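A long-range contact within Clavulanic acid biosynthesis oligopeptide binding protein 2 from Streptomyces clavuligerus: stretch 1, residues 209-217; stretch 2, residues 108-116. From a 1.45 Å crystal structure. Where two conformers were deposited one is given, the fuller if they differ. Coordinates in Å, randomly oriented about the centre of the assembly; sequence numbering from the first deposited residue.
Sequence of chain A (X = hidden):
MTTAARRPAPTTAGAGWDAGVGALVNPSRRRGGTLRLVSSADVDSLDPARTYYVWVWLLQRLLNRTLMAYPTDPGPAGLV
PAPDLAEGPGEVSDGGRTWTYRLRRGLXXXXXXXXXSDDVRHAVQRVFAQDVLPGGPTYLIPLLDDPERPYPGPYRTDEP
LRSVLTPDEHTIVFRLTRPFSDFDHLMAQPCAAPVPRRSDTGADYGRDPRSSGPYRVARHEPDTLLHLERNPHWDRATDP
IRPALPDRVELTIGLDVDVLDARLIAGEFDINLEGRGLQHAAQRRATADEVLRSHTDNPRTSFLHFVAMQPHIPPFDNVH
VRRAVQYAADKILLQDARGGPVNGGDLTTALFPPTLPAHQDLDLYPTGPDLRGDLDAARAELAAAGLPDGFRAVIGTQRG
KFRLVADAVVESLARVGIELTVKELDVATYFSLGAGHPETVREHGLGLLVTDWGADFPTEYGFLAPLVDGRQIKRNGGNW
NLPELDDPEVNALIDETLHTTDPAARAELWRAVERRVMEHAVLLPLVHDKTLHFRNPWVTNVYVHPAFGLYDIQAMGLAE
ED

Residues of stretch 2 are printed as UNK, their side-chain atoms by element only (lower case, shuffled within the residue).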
ATOM      1  N   PRO A 209       3.717  -4.533  23.459  1.00 13.81           N
ATOM      2  CA  PRO A 209       4.801  -3.857  22.751  1.00 13.41           C
ATOM      3  C   PRO A 209       5.154  -2.528  23.403  1.00 13.12           C
ATOM      4  O   PRO A 209       4.283  -1.875  23.996  1.00 13.70           O
ATOM      5  CB  PRO A 209       4.210  -3.620  21.359  1.00 13.54           C
ATOM      6  CG  PRO A 209       2.746  -3.463  21.604  1.00 13.48           C
ATOM      7  CD  PRO A 209       2.408  -4.315  22.807  1.00 13.67           C
ATOM      8  N   ARG A 210       6.419  -2.136  23.303  1.00 12.36           N
ATOM      9  CA  ARG A 210       6.816  -0.802  23.726  1.00 12.18           C
ATOM     10  C   ARG A 210       6.307   0.219  22.716  1.00 11.73           C
ATOM     11  O   ARG A 210       6.099  -0.102  21.539  1.00 11.72           O
ATOM     12  CB  ARG A 210       8.336  -0.691  23.897  1.00 12.36           C
ATOM     13  CG  ARG A 210       8.911  -1.554  25.031  1.00 13.65           C
ATOM     14  CD  ARG A 210       8.780  -0.921  26.426  1.00 15.94           C
ATOM     15  NE  ARG A 210       7.390  -0.732  26.852  1.00 17.06           N
ATOM     16  CZ  ARG A 210       6.586  -1.694  27.303  1.00 18.34           C
ATOM     17  NH1 ARG A 210       7.014  -2.947  27.409  1.00 19.61           N
ATOM     18  NH2 ARG A 210       5.341  -1.401  27.654  1.00 19.74           N
ATOM     19  N   SER A 211       6.086   1.438  23.195  1.00 10.92           N
ATOM     20  CA  SER A 211       5.667   2.543  22.351  1.00 10.52           C
ATOM     21  C   SER A 211       6.681   3.665  22.418  1.00 10.15           C
ATOM     22  O   SER A 211       7.105   4.055  23.507  1.00 10.30           O
ATOM     23  CB  SER A 211       4.291   3.059  22.773  0.50 10.58           C
ATOM     24  OG  SER A 211       3.259   2.230  22.272  0.50 10.84           O
ATOM     25  N   SER A 212       7.060   4.189  21.258  1.00  9.44           N
ATOM     26  CA  SER A 212       7.872   5.399  21.192  1.00  8.97           C
ATOM     27  C   SER A 212       7.035   6.586  20.718  1.00  8.97           C
ATOM     28  O   SER A 212       7.515   7.720  20.688  1.00  9.52           O
ATOM     29  CB  SER A 212       9.091   5.201  20.291  1.00  9.17           C
ATOM     30  OG  SER A 212       8.717   4.895  18.957  1.00  8.42           O
ATOM     31  N   GLY A 213       5.786   6.312  20.349  1.00  8.86           N
ATOM     32  CA  GLY A 213       4.876   7.348  19.870  1.00  8.59           C
ATOM     33  C   GLY A 213       4.087   8.000  20.990  1.00  8.83           C
ATOM     34  O   GLY A 213       4.268   7.663  22.162  1.00  8.89           O
ATOM     35  N   PRO A 214       3.206   8.950  20.638  1.00  8.63           N
ATOM     36  CA  PRO A 214       2.394   9.673  21.626  1.00  8.87           C
ATOM     37  C   PRO A 214       1.369   8.825  22.371  1.00  9.13           C
ATOM     38  O   PRO A 214       0.866   9.259  23.412  1.00  8.88           O
ATOM     39  CB  PRO A 214       1.694  10.751  20.793  1.00  8.87           C
ATOM     40  CG  PRO A 214       1.730  10.249  19.374  1.00  8.41           C
ATOM     41  CD  PRO A 214       2.979   9.432  19.262  1.00  9.08           C
ATOM     42  N   TYR A 215       1.052   7.644  21.841  1.00  9.31           N
ATOM     43  CA  TYR A 215       0.088   6.747  22.474  1.00  9.41           C
ATOM     44  C   TYR A 215       0.665   5.361  22.673  1.00  9.98           C
ATOM     45  O   TYR A 215       1.605   4.957  21.987  1.00 10.08           O
ATOM     46  CB  TYR A 215      -1.219   6.680  21.666  1.00  9.30           C
ATOM     47  CG  TYR A 215      -1.817   8.052  21.511  1.00  8.68           C
ATOM     48  CD1 TYR A 215      -1.378   8.902  20.497  1.00  8.21           C
ATOM     49  CD2 TYR A 215      -2.773   8.525  22.408  1.00  8.39           C
ATOM     50  CE1 TYR A 215      -1.882  10.180  20.370  1.00  8.25           C
ATOM     51  CE2 TYR A 215      -3.293   9.809  22.284  1.00  8.36           C
ATOM     52  CZ  TYR A 215      -2.839  10.627  21.260  1.00  8.30           C
ATOM     53  OH  TYR A 215      -3.320  11.904  21.102  1.00  9.06           O
ATOM     54  N   ARG A 216       0.094   4.648  23.633  1.00 10.68           N
ATOM     55  CA  ARG A 216       0.436   3.259  23.873  1.00 11.22           C
ATOM     56  C   ARG A 216      -0.847   2.443  23.983  1.00 11.45           C
ATOM     57  O   ARG A 216      -1.926   2.995  24.235  1.00 11.22           O
ATOM     58  CB  ARG A 216       1.288   3.125  25.140  1.00 11.57           C
ATOM     59  CG  ARG A 216       0.582   3.504  26.436  1.00 13.26           C
ATOM     60  CD  ARG A 216       1.510   3.306  27.619  1.00 16.57           C
ATOM     61  NE  ARG A 216       0.897   3.729  28.872  1.00 19.80           N
ATOM     62  CZ  ARG A 216       1.556   3.915  30.013  1.00 21.57           C
ATOM     63  NH1 ARG A 216       2.869   3.725  30.078  1.00 22.66           N
ATOM     64  NH2 ARG A 216       0.894   4.300  31.097  1.00 22.03           N
ATOM     65  N   VAL A 217      -0.727   1.133  23.786  1.00 11.77           N
ATOM     66  CA  VAL A 217      -1.859   0.226  23.911  1.00 12.48           C
ATOM     67  C   VAL A 217      -2.281   0.117  25.378  1.00 12.78           C
ATOM     68  O   VAL A 217      -1.483  -0.284  26.231  1.00 13.10           O
ATOM     69  CB  VAL A 217      -1.529  -1.184  23.358  1.00 12.53           C
ATOM     70  CG1 VAL A 217      -2.737  -2.103  23.474  1.00 12.86           C
ATOM     71  CG2 VAL A 217      -1.046  -1.106  21.911  1.00 12.81           C
ATOM     72  N   UNK A 108      12.498   8.649  24.909  1.00 15.92           N
ATOM     73  CA  UNK A 108      12.125   7.560  25.809  1.00 15.66           C
ATOM     74  C   UNK A 108      10.901   6.774  25.340  1.00 14.59           C
ATOM     75  O   UNK A 108      10.014   7.325  24.686  1.00 14.50           O
ATOM     76  c   UNK A 108      12.743   9.270  29.271  1.00 17.53           C
ATOM     77  c   UNK A 108      11.862   8.111  27.218  1.00 15.58           C
ATOM     78  n   UNK A 108      12.758  10.358  31.899  1.00 26.19           N
ATOM     79  c   UNK A 108      13.909  10.175  31.260  1.00 24.58           C
ATOM     80  c   UNK A 108      13.110   8.580  27.964  1.00 16.50           C
ATOM     81  n   UNK A 108      15.048  10.501  31.859  1.00 25.57           N
ATOM     82  n   UNK A 108      13.930   9.666  30.028  1.00 22.46           N
ATOM     83  N   UNK A 109      10.873   5.487  25.682  1.00 13.56           N
ATOM     84  CA  UNK A 109       9.693   4.646  25.490  1.00 12.80           C
ATOM     85  C   UNK A 109       8.668   4.894  26.588  1.00 12.92           C
ATOM     86  O   UNK A 109       8.953   5.578  27.571  1.00 12.70           O
ATOM     87  c   UNK A 109      10.528   2.530  23.102  1.00 11.07           C
ATOM     88  c   UNK A 109      10.066   3.160  25.501  1.00 12.25           C
ATOM     89  c   UNK A 109      11.382   2.149  22.084  1.00 11.02           C
ATOM     90  c   UNK A 109      13.220   2.184  23.634  1.00 11.32           C
ATOM     91  c   UNK A 109      11.001   2.744  24.398  1.00 11.45           C
ATOM     92  c   UNK A 109      12.726   1.980  22.358  1.00 11.13           C
ATOM     93  c   UNK A 109      12.359   2.564  24.645  1.00 11.29           C
ATOM     94  o   UNK A 109      13.581   1.603  21.360  1.00 11.16           O
ATOM     95  N   UNK A 110       7.489   4.301  26.422  1.00 13.17           N
ATOM     96  CA  UNK A 110       6.388   4.417  27.385  1.00 13.51           C
ATOM     97  C   UNK A 110       6.716   3.931  28.804  1.00 13.83           C
ATOM     98  O   UNK A 110       6.011   4.279  29.753  1.00 13.79           O
ATOM     99  o   UNK A 110       6.310   1.783  26.005  1.00 13.11           O
ATOM    100  c   UNK A 110       5.387   2.186  26.746  1.00 13.60           C
ATOM    101  o   UNK A 110       4.641   1.421  27.391  1.00 16.13           O
ATOM    102  c   UNK A 110       5.157   3.676  26.862  1.00 13.74           C
ATOM    103  N   UNK A 111       7.765   3.120  28.937  1.00 13.83           N
ATOM    104  CA  UNK A 111       8.199   2.621  30.244  1.00 14.12           C
ATOM    105  C   UNK A 111       9.298   3.488  30.863  1.00 14.32           C
ATOM    106  O   UNK A 111       9.832   3.162  31.927  1.00 14.65           O
ATOM    107  o   UNK A 111      10.374   1.922  28.657  1.00 13.02           O
ATOM    108  o   UNK A 111      10.427  -0.171  29.294  1.00 14.44           O
ATOM    109  c   UNK A 111       8.645   1.152  30.147  1.00 13.87           C
ATOM    110  c   UNK A 111       9.903   0.961  29.305  1.00 14.01           C
ATOM    111  N   UNK A 112       9.635   4.585  30.186  1.00 14.35           N
ATOM    112  CA  UNK A 112      10.612   5.550  30.690  1.00 14.55           C
ATOM    113  C   UNK A 112      12.052   5.261  30.301  1.00 14.69           C
ATOM    114  O   UNK A 112      12.942   6.069  30.576  1.00 15.05           O
ATOM    115  N   UNK A 113      12.282   4.122  29.651  1.00 14.53           N
ATOM    116  CA  UNK A 113      13.634   3.706  29.260  1.00 14.15           C
ATOM    117  C   UNK A 113      14.081   4.402  27.962  1.00 13.97           C
ATOM    118  O   UNK A 113      13.238   4.818  27.165  1.00 13.68           O
ATOM    119  c   UNK A 113      13.739   2.169  29.118  1.00 14.30           C
ATOM    120  c   UNK A 113      13.335   1.471  30.413  1.00 14.74           C
ATOM    121  o   UNK A 113      12.893   1.722  28.052  1.00 14.18           O
ATOM    122  N   UNK A 114      15.406   4.550  27.754  1.00 13.71           N
ATOM    123  CA  UNK A 114      15.927   5.320  26.622  1.00 13.55           C
ATOM    124  C   UNK A 114      15.817   4.633  25.263  1.00 13.13           C
ATOM    125  O   UNK A 114      15.994   3.413  25.160  1.00 12.84           O
ATOM    126  c   UNK A 114      17.412   5.508  26.970  1.00 13.86           C
ATOM    127  c   UNK A 114      16.501   4.028  28.590  1.00 13.69           C
ATOM    128  c   UNK A 114      17.570   5.032  28.379  1.00 14.17           C
ATOM    129  N   UNK A 115      15.541   5.434  24.237  1.00 12.78           N
ATOM    130  CA  UNK A 115      15.611   4.997  22.845  1.00 12.37           C
ATOM    131  C   UNK A 115      17.026   5.235  22.327  1.00 12.36           C
ATOM    132  O   UNK A 115      17.532   6.363  22.374  1.00 12.03           O
ATOM    133  c   UNK A 115      12.137   6.453  21.763  1.00 12.36           C
ATOM    134  c   UNK A 115      14.697   5.262  20.497  1.00 12.09           C
ATOM    135  c   UNK A 115      14.605   5.759  21.946  1.00 12.37           C
ATOM    136  c   UNK A 115      13.181   5.618  22.491  1.00 11.85           C
ATOM    137  N   UNK A 116      17.665   4.169  21.843  1.00 12.02           N
ATOM    138  CA  UNK A 116      19.019   4.260  21.298  1.00 12.22           C
ATOM    139  C   UNK A 116      19.088   3.653  19.900  1.00 11.82           C
ATOM    140  O   UNK A 116      18.180   2.932  19.476  1.00 11.57           O
ATOM    141  c   UNK A 116      20.072   3.558  22.201  1.00 12.29           C
ATOM    142  o   UNK A 116      19.844   2.142  22.204  1.00 13.55           O
ATOM    143  c   UNK A 116      20.026   4.095  23.633  1.00 12.80           C
TER
HETATM  144  O   HOH W   1       8.634   8.854  22.751  1.00 18.75           O
HETATM  145  O   HOH W   2       3.439   0.329  25.199  1.00 28.00           O

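Position 108 carries three carbons, a nitrogen, then a carbon bearing two more nitrogens: a guanidinium at the end of an extended chain, R108. Its CA-to-CB bond points away from stretch 1, so it contributes through its backbone: water 1 donates to R108 O (2.8 Å) and to S212 O (2.6 Å).

Position 109 has one carbon and then a six-carbon ring bearing an oxygen; the ring lies against R210 CB and S212 CB, with S211 O at its edge. This is Y109. CB of R210 sits 4.0 Å from Y109 CD2 and CB of S212 4.1 Å from the same atom. Y109 CA also makes a CA-H...O contact with S211 O at 3.3 Å.

Position 110 shows two carbons, the second carrying two oxygens; one oxygen meets S211 N and R210 NE, the other R210 NH2. Four side-chain atoms ending in a carboxylate mean D110, with chi1 in the p well.

Position 111 has the same composition, and one of its oxygens comes within 3.4 Å of R210 CD. This is D111, and the oxygen is OD2. The long salt bridge from R210 NE to D111 OD2 (3.9 Å) is charge alone, since the oxygen lies well out of the guanidinium plane. D111 OD1 instead accepts from the backbone N of position 113 at 3.1 Å.

Position 112 has no side-chain atoms and touches nothing on stretch 1: G112. At its phi of 89° and psi of -5° a CB would jam against the preceding carbonyl O, so these backbone angles by themselves call for glycine. The type I turn runs from Y109 to G112, with G112 N donating to Y109 O at 2.9 Å.

Position 113 has a carbon bearing one oxygen and one carbon, hence T113. Its OG1 donates to D111 OD1 at 2.6 Å, and T113 O accepts from Y109 N at 2.9 Å.

Position 114 closes three carbons onto its own backbone nitrogen, giving P114, out of reach of stretch 1.

Position 115 has four carbons, forked at the first with one arm two carbons long, and a carbon packs on S212 CB: I115. The distance from its CD1 to S212 CB is 3.6 Å.

Position 116 again has a carbon bearing one oxygen and one carbon; it is T116, also out of reach.

The rule here is one carboxylate serving backbone and side chain together. D110 OD1 accepts from S211 N (2.8 Å) and R210 NE (2.9 Å), while D110 OD2 accepts from R210 NH2 (2.9 Å), a two-pronged salt bridge. D110 N returns a bond to S211 O (3.0 Å), in keeping with the register, in which S211 and D110 are paired (CA to CA 5.4 Å). R216 adds a long salt bridge, NH1 to D110 OD2 at 4.0 Å.

Stretch 2 108-116: RYDDGTPIT
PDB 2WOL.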